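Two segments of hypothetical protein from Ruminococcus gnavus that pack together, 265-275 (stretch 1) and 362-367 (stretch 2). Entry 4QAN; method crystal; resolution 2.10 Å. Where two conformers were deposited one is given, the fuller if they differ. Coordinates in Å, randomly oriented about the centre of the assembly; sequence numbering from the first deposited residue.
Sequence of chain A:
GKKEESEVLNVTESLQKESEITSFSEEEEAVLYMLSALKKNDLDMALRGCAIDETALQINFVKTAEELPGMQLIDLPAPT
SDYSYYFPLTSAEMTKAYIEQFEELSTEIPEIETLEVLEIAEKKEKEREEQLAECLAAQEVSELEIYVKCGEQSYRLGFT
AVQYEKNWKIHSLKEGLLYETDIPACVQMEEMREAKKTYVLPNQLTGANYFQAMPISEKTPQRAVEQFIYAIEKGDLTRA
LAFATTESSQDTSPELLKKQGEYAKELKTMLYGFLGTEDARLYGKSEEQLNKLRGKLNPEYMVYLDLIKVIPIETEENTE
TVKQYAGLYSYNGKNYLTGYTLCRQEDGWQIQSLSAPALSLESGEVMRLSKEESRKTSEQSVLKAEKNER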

ATOM      1  N   LYS A 265       0.712   6.057  -2.012  1.00 24.23           N
ATOM      2  CA  LYS A 265       1.154   6.852  -0.896  1.00 26.67           C
ATOM      3  C   LYS A 265       1.145   8.339  -1.205  1.00 26.77           C
ATOM      4  O   LYS A 265       0.721   9.123  -0.346  1.00 26.55           O
ATOM      5  CB  LYS A 265       2.548   6.435  -0.449  1.00 28.18           C
ATOM      6  CG  LYS A 265       2.892   7.040   0.892  1.00 28.91           C
ATOM      7  CD  LYS A 265       4.224   6.582   1.422  1.00 34.82           C
ATOM      8  CE  LYS A 265       4.445   7.231   2.779  1.00 35.75           C
ATOM      9  NZ  LYS A 265       5.779   6.905   3.302  1.00 41.70           N
ATOM     10  N   GLU A 266       1.629   8.722  -2.395  1.00 29.16           N
ATOM     11  CA  GLU A 266       1.656  10.145  -2.828  1.00 30.23           C
ATOM     12  C   GLU A 266       0.246  10.696  -2.982  1.00 29.45           C
ATOM     13  O   GLU A 266      -0.020  11.867  -2.667  1.00 32.64           O
ATOM     14  CB  GLU A 266       2.310  10.341  -4.214  1.00 37.19           C
ATOM     15  CG  GLU A 266       3.813  10.156  -4.361  1.00 44.70           C
ATOM     16  CD  GLU A 266       4.284  10.269  -5.841  1.00 59.27           C
ATOM     17  OE1 GLU A 266       4.090  11.328  -6.542  1.00 35.56           O
ATOM     18  OE2 GLU A 266       4.881   9.271  -6.316  1.00 69.20           O
ATOM     19  N   LEU A 267      -0.638   9.866  -3.520  1.00 27.15           N
ATOM     20  CA  LEU A 267      -2.032  10.231  -3.718  1.00 28.82           C
ATOM     21  C   LEU A 267      -2.702  10.444  -2.358  1.00 28.92           C
ATOM     22  O   LEU A 267      -3.233  11.533  -2.077  1.00 27.03           O
ATOM     23  CB  LEU A 267      -2.741   9.157  -4.553  1.00 27.76           C
ATOM     24  CG  LEU A 267      -4.261   9.222  -4.766  1.00 34.16           C
ATOM     25  CD1 LEU A 267      -4.743  10.635  -5.020  1.00 33.91           C
ATOM     26  CD2 LEU A 267      -4.697   8.309  -5.910  1.00 34.20           C
ATOM     27  N   LYS A 268      -2.624   9.431  -1.502  1.00 28.16           N
ATOM     28  CA  LYS A 268      -3.055   9.545  -0.102  1.00 27.60           C
ATOM     29  C   LYS A 268      -2.565  10.824   0.554  1.00 30.18           C
ATOM     30  O   LYS A 268      -3.307  11.531   1.247  1.00 26.55           O
ATOM     31  CB  LYS A 268      -2.530   8.365   0.710  1.00 30.52           C
ATOM     32  CG  LYS A 268      -2.969   8.389   2.172  1.00 30.01           C
ATOM     33  CD  LYS A 268      -2.273   7.347   3.020  1.00 29.08           C
ATOM     34  CE  LYS A 268      -0.798   7.644   3.175  1.00 29.96           C
ATOM     35  NZ  LYS A 268      -0.098   6.474   3.771  1.00 34.37           N
ATOM     36  N   THR A 269      -1.303  11.124   0.310  1.00 31.18           N
ATOM     37  CA  THR A 269      -0.677  12.251   0.916  1.00 29.49           C
ATOM     38  C   THR A 269      -1.343  13.541   0.432  1.00 30.64           C
ATOM     39  O   THR A 269      -1.573  14.464   1.217  1.00 29.61           O
ATOM     40  CB  THR A 269       0.834  12.201   0.646  1.00 32.07           C
ATOM     41  OG1 THR A 269       1.367  11.032   1.287  1.00 30.28           O
ATOM     42  CG2 THR A 269       1.530  13.442   1.176  1.00 30.41           C
HETATM   43  N   MSE A 270      -1.678  13.575  -0.851  1.00 31.34           N
HETATM   44  CA  MSE A 270      -2.358  14.712  -1.455  1.00 28.56           C
HETATM   45  C   MSE A 270      -3.733  14.868  -0.837  1.00 27.60           C
HETATM   46  O   MSE A 270      -4.103  15.956  -0.419  1.00 28.17           O
HETATM   47  CB  MSE A 270      -2.419  14.542  -2.976  1.00 25.68           C
HETATM   48  CG  MSE A 270      -3.160  15.737  -3.572  1.00 24.77           C
HETATM   49 SE   MSE A 270      -3.335  15.686  -5.520  0.75 20.48          SE
HETATM   50  CE  MSE A 270      -4.897  14.489  -5.620  1.00 21.46           C
ATOM     51  N   LEU A 271      -4.499  13.788  -0.757  1.00 27.49           N
ATOM     52  CA  LEU A 271      -5.819  13.853  -0.139  1.00 27.26           C
ATOM     53  C   LEU A 271      -5.728  14.325   1.319  1.00 28.54           C
ATOM     54  O   LEU A 271      -6.567  15.124   1.768  1.00 28.64           O
ATOM     55  CB  LEU A 271      -6.529  12.497  -0.206  1.00 30.91           C
ATOM     56  CG  LEU A 271      -6.671  11.866  -1.590  1.00 32.65           C
ATOM     57  CD1 LEU A 271      -7.297  10.498  -1.463  1.00 32.76           C
ATOM     58  CD2 LEU A 271      -7.473  12.742  -2.542  1.00 33.70           C
ATOM     59  N   TYR A 272      -4.715  13.852   2.055  1.00 27.71           N
ATOM     60  CA  TYR A 272      -4.547  14.256   3.453  1.00 29.10           C
ATOM     61  C   TYR A 272      -4.264  15.755   3.504  1.00 28.30           C
ATOM     62  O   TYR A 272      -4.674  16.444   4.446  1.00 27.01           O
ATOM     63  CB  TYR A 272      -3.423  13.463   4.131  1.00 29.84           C
ATOM     64  CG  TYR A 272      -3.766  12.023   4.535  1.00 27.89           C
ATOM     65  CD1 TYR A 272      -4.942  11.387   4.107  1.00 27.88           C
ATOM     66  CD2 TYR A 272      -2.904  11.306   5.347  1.00 26.79           C
ATOM     67  CE1 TYR A 272      -5.222  10.088   4.489  1.00 28.58           C
ATOM     68  CE2 TYR A 272      -3.170  10.000   5.713  1.00 27.84           C
ATOM     69  CZ  TYR A 272      -4.324   9.401   5.289  1.00 26.61           C
ATOM     70  OH  TYR A 272      -4.571   8.115   5.681  1.00 28.47           O
ATOM     71  N   GLY A 273      -3.593  16.270   2.479  1.00 28.75           N
ATOM     72  CA  GLY A 273      -3.342  17.716   2.379  1.00 30.86           C
ATOM     73  C   GLY A 273      -4.629  18.533   2.327  1.00 33.53           C
ATOM     74  O   GLY A 273      -4.749  19.567   2.998  1.00 33.80           O
ATOM     75  N   PHE A 274      -5.592  18.081   1.523  1.00 33.57           N
ATOM     76  CA  PHE A 274      -6.893  18.768   1.416  1.00 35.38           C
ATOM     77  C   PHE A 274      -7.710  18.564   2.693  1.00 35.51           C
ATOM     78  O   PHE A 274      -8.450  19.444   3.108  1.00 38.33           O
ATOM     79  CB  PHE A 274      -7.708  18.269   0.214  1.00 33.32           C
ATOM     80  CG  PHE A 274      -7.108  18.607  -1.121  1.00 32.54           C
ATOM     81  CD1 PHE A 274      -6.991  19.920  -1.535  1.00 35.48           C
ATOM     82  CD2 PHE A 274      -6.702  17.599  -1.991  1.00 32.00           C
ATOM     83  CE1 PHE A 274      -6.449  20.225  -2.770  1.00 34.58           C
ATOM     84  CE2 PHE A 274      -6.152  17.903  -3.228  1.00 31.54           C
ATOM     85  CZ  PHE A 274      -6.036  19.220  -3.619  1.00 33.46           C
ATOM     86  N   LEU A 275      -7.570  17.400   3.308  1.00 36.12           N
ATOM     87  CA  LEU A 275      -8.234  17.121   4.571  1.00 36.96           C
ATOM     88  C   LEU A 275      -7.614  17.839   5.766  1.00 38.97           C
ATOM     89  O   LEU A 275      -8.202  17.844   6.846  1.00 41.63           O
ATOM     90  CB  LEU A 275      -8.225  15.626   4.839  1.00 36.83           C
ATOM     91  CG  LEU A 275      -9.051  14.780   3.875  1.00 38.44           C
ATOM     92  CD1 LEU A 275      -8.671  13.306   3.981  1.00 38.53           C
ATOM     93  CD2 LEU A 275     -10.524  14.977   4.158  1.00 37.95           C
ATOM     94  N   GLU A 362       6.679  19.614  -3.615  1.00 47.45           N
ATOM     95  CA  GLU A 362       7.054  18.222  -3.440  1.00 41.53           C
ATOM     96  C   GLU A 362       5.904  17.274  -3.715  1.00 40.19           C
ATOM     97  O   GLU A 362       4.735  17.658  -3.761  1.00 40.71           O
ATOM     98  CB  GLU A 362       7.620  17.993  -2.043  1.00 44.56           C
ATOM     99  CG  GLU A 362       8.999  18.619  -1.899  1.00 59.28           C
ATOM    100  CD  GLU A 362       9.361  18.979  -0.473  1.00 70.46           C
ATOM    101  OE1 GLU A 362       9.571  18.058   0.344  1.00 72.41           O
ATOM    102  OE2 GLU A 362       9.457  20.191  -0.178  1.00 83.79           O
ATOM    103  N   SER A 363       6.267  16.015  -3.891  1.00 34.97           N
ATOM    104  CA  SER A 363       5.328  14.968  -4.189  1.00 35.15           C
ATOM    105  C   SER A 363       4.174  14.936  -3.181  1.00 36.48           C
ATOM    106  O   SER A 363       4.398  14.763  -1.996  1.00 38.17           O
ATOM    107  CB  SER A 363       6.076  13.649  -4.189  1.00 36.30           C
ATOM    108  OG  SER A 363       5.298  12.662  -4.780  1.00 47.76           O
ATOM    109  N   GLY A 364       2.941  15.137  -3.650  1.00 33.47           N
ATOM    110  CA  GLY A 364       1.771  15.158  -2.769  1.00 26.75           C
ATOM    111  C   GLY A 364       1.584  16.435  -1.957  1.00 27.81           C
ATOM    112  O   GLY A 364       0.713  16.493  -1.111  1.00 28.11           O
ATOM    113  N   GLU A 365       2.377  17.473  -2.220  1.00 27.83           N
ATOM    114  CA  GLU A 365       2.273  18.697  -1.450  1.00 32.20           C
ATOM    115  C   GLU A 365       1.042  19.489  -1.897  1.00 34.37           C
ATOM    116  O   GLU A 365       0.722  19.552  -3.077  1.00 35.07           O
ATOM    117  CB  GLU A 365       3.538  19.545  -1.607  1.00 35.31           C
ATOM    118  CG  GLU A 365       3.681  20.612  -0.534  1.00 41.09           C
ATOM    119  CD  GLU A 365       4.776  21.623  -0.839  1.00 47.55           C
ATOM    120  OE1 GLU A 365       5.809  21.232  -1.431  1.00 44.31           O
ATOM    121  OE2 GLU A 365       4.601  22.812  -0.484  1.00 51.48           O
ATOM    122  N   VAL A 366       0.358  20.098  -0.941  1.00 35.59           N
ATOM    123  CA  VAL A 366      -0.804  20.918  -1.243  1.00 37.36           C
ATOM    124  C   VAL A 366      -0.550  22.259  -0.599  1.00 37.74           C
ATOM    125  O   VAL A 366      -0.140  22.303   0.547  1.00 46.44           O
ATOM    126  CB  VAL A 366      -2.071  20.270  -0.672  1.00 38.50           C
ATOM    127  CG1 VAL A 366      -3.234  21.212  -0.753  1.00 43.11           C
ATOM    128  CG2 VAL A 366      -2.390  18.971  -1.406  1.00 36.06           C
HETATM  129  N   MSE A 367      -0.751  23.340  -1.341  1.00 38.08           N
HETATM  130  CA  MSE A 367      -0.499  24.697  -0.853  0.65 41.09           C
HETATM  131  C   MSE A 367      -1.798  25.445  -0.768  1.00 39.60           C
HETATM  132  O   MSE A 367      -2.470  25.613  -1.782  1.00 38.31           O
HETATM  133  CB  MSE A 367       0.412  25.368  -1.883  0.65 43.03           C
HETATM  134  CG  MSE A 367       0.714  26.832  -1.584  0.65 48.92           C
HETATM  135 SE   MSE A 367       2.207  27.397  -2.748  0.49 52.00          SE
HETATM  136  CE  MSE A 367       1.176  28.374  -4.104  0.65 52.29           C
TER
HETATM  137  O   HOH W   1      -0.266  16.731   1.327  1.00 30.26           O

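Residues 265-275 belong to a helix that begins earlier in the chain, and residues 362-367 run past one side of it, opening with a type II beta turn from Glu362 to Glu365. The two stretches bury 334 Å² between them, and no clear direct hydrogen bond joins them; the contact rests on close backbone packing, one bridging water and the side chain of Val366.

Lys265 does not reach the second stretch, but its carbonyl O accepts both the helical bond from Thr269 N (2.9 Å) and a bond from Thr269 OG1 (2.6 Å). Glu266 is the first residue to touch. Its CA-to-CB bond points sideways, yet the extended side chain brings OE1 to 2.5 Å from Ser363 OG. Glu266 O lies 3.7 Å from Gly364 CA, so the turn approaches the helix backbone directly. A side chain at Gly364 would not fit here: an ideal CB would lie 3.0 Å from Glu266 O, a clash, and 3.0 Å from Thr269 CG2. The positive phi of 77° independently favours glycine at this position of the turn.

Leu267 faces away and Lys268 is out of reach, as expected for a helix that presents one side to its neighbour. The CA-to-CB bond of Thr269 points toward the second stretch. Its hydroxyl is engaged with Lys265 O within the helix, while its own carbonyl takes part in the contact through water 1, which donates to Thr269 O and to Gly364 O, each at 2.6 Å. The water thus reconciles two carbonyl oxygens, Thr269 O and Gly364 O, that stand 3.8 Å apart and cannot donate to each other. Gly364 O also receives a CA-H...O contact from Met270 CA, at 3.6 Å with an angle of 142° at the hydrogen. Here the backbones come closest, with Met270 CA and Gly364 CA 4.4 Å apart.

From Met270 onward the partner is chiefly Val366, whose CA-to-CB bond points toward the helix. Its CG2 lies 3.6 Å from Met270 O and 4.0 Å from Met270 CG, although the selenomethionine side chain leads away at its end. One turn later, Gly273 CA is 4.1 Å from Val366 CG2; an ideal CB on Gly273 would fall 2.7 Å from that methyl and clash. Phe274 makes the last contact: Val366 CG2 sits over one face of its ring, 4.3 Å from the centroid and 11° off the normal, in a CH-pi contact, while Val366 CG1 packs 3.9 Å from Phe274 CE1.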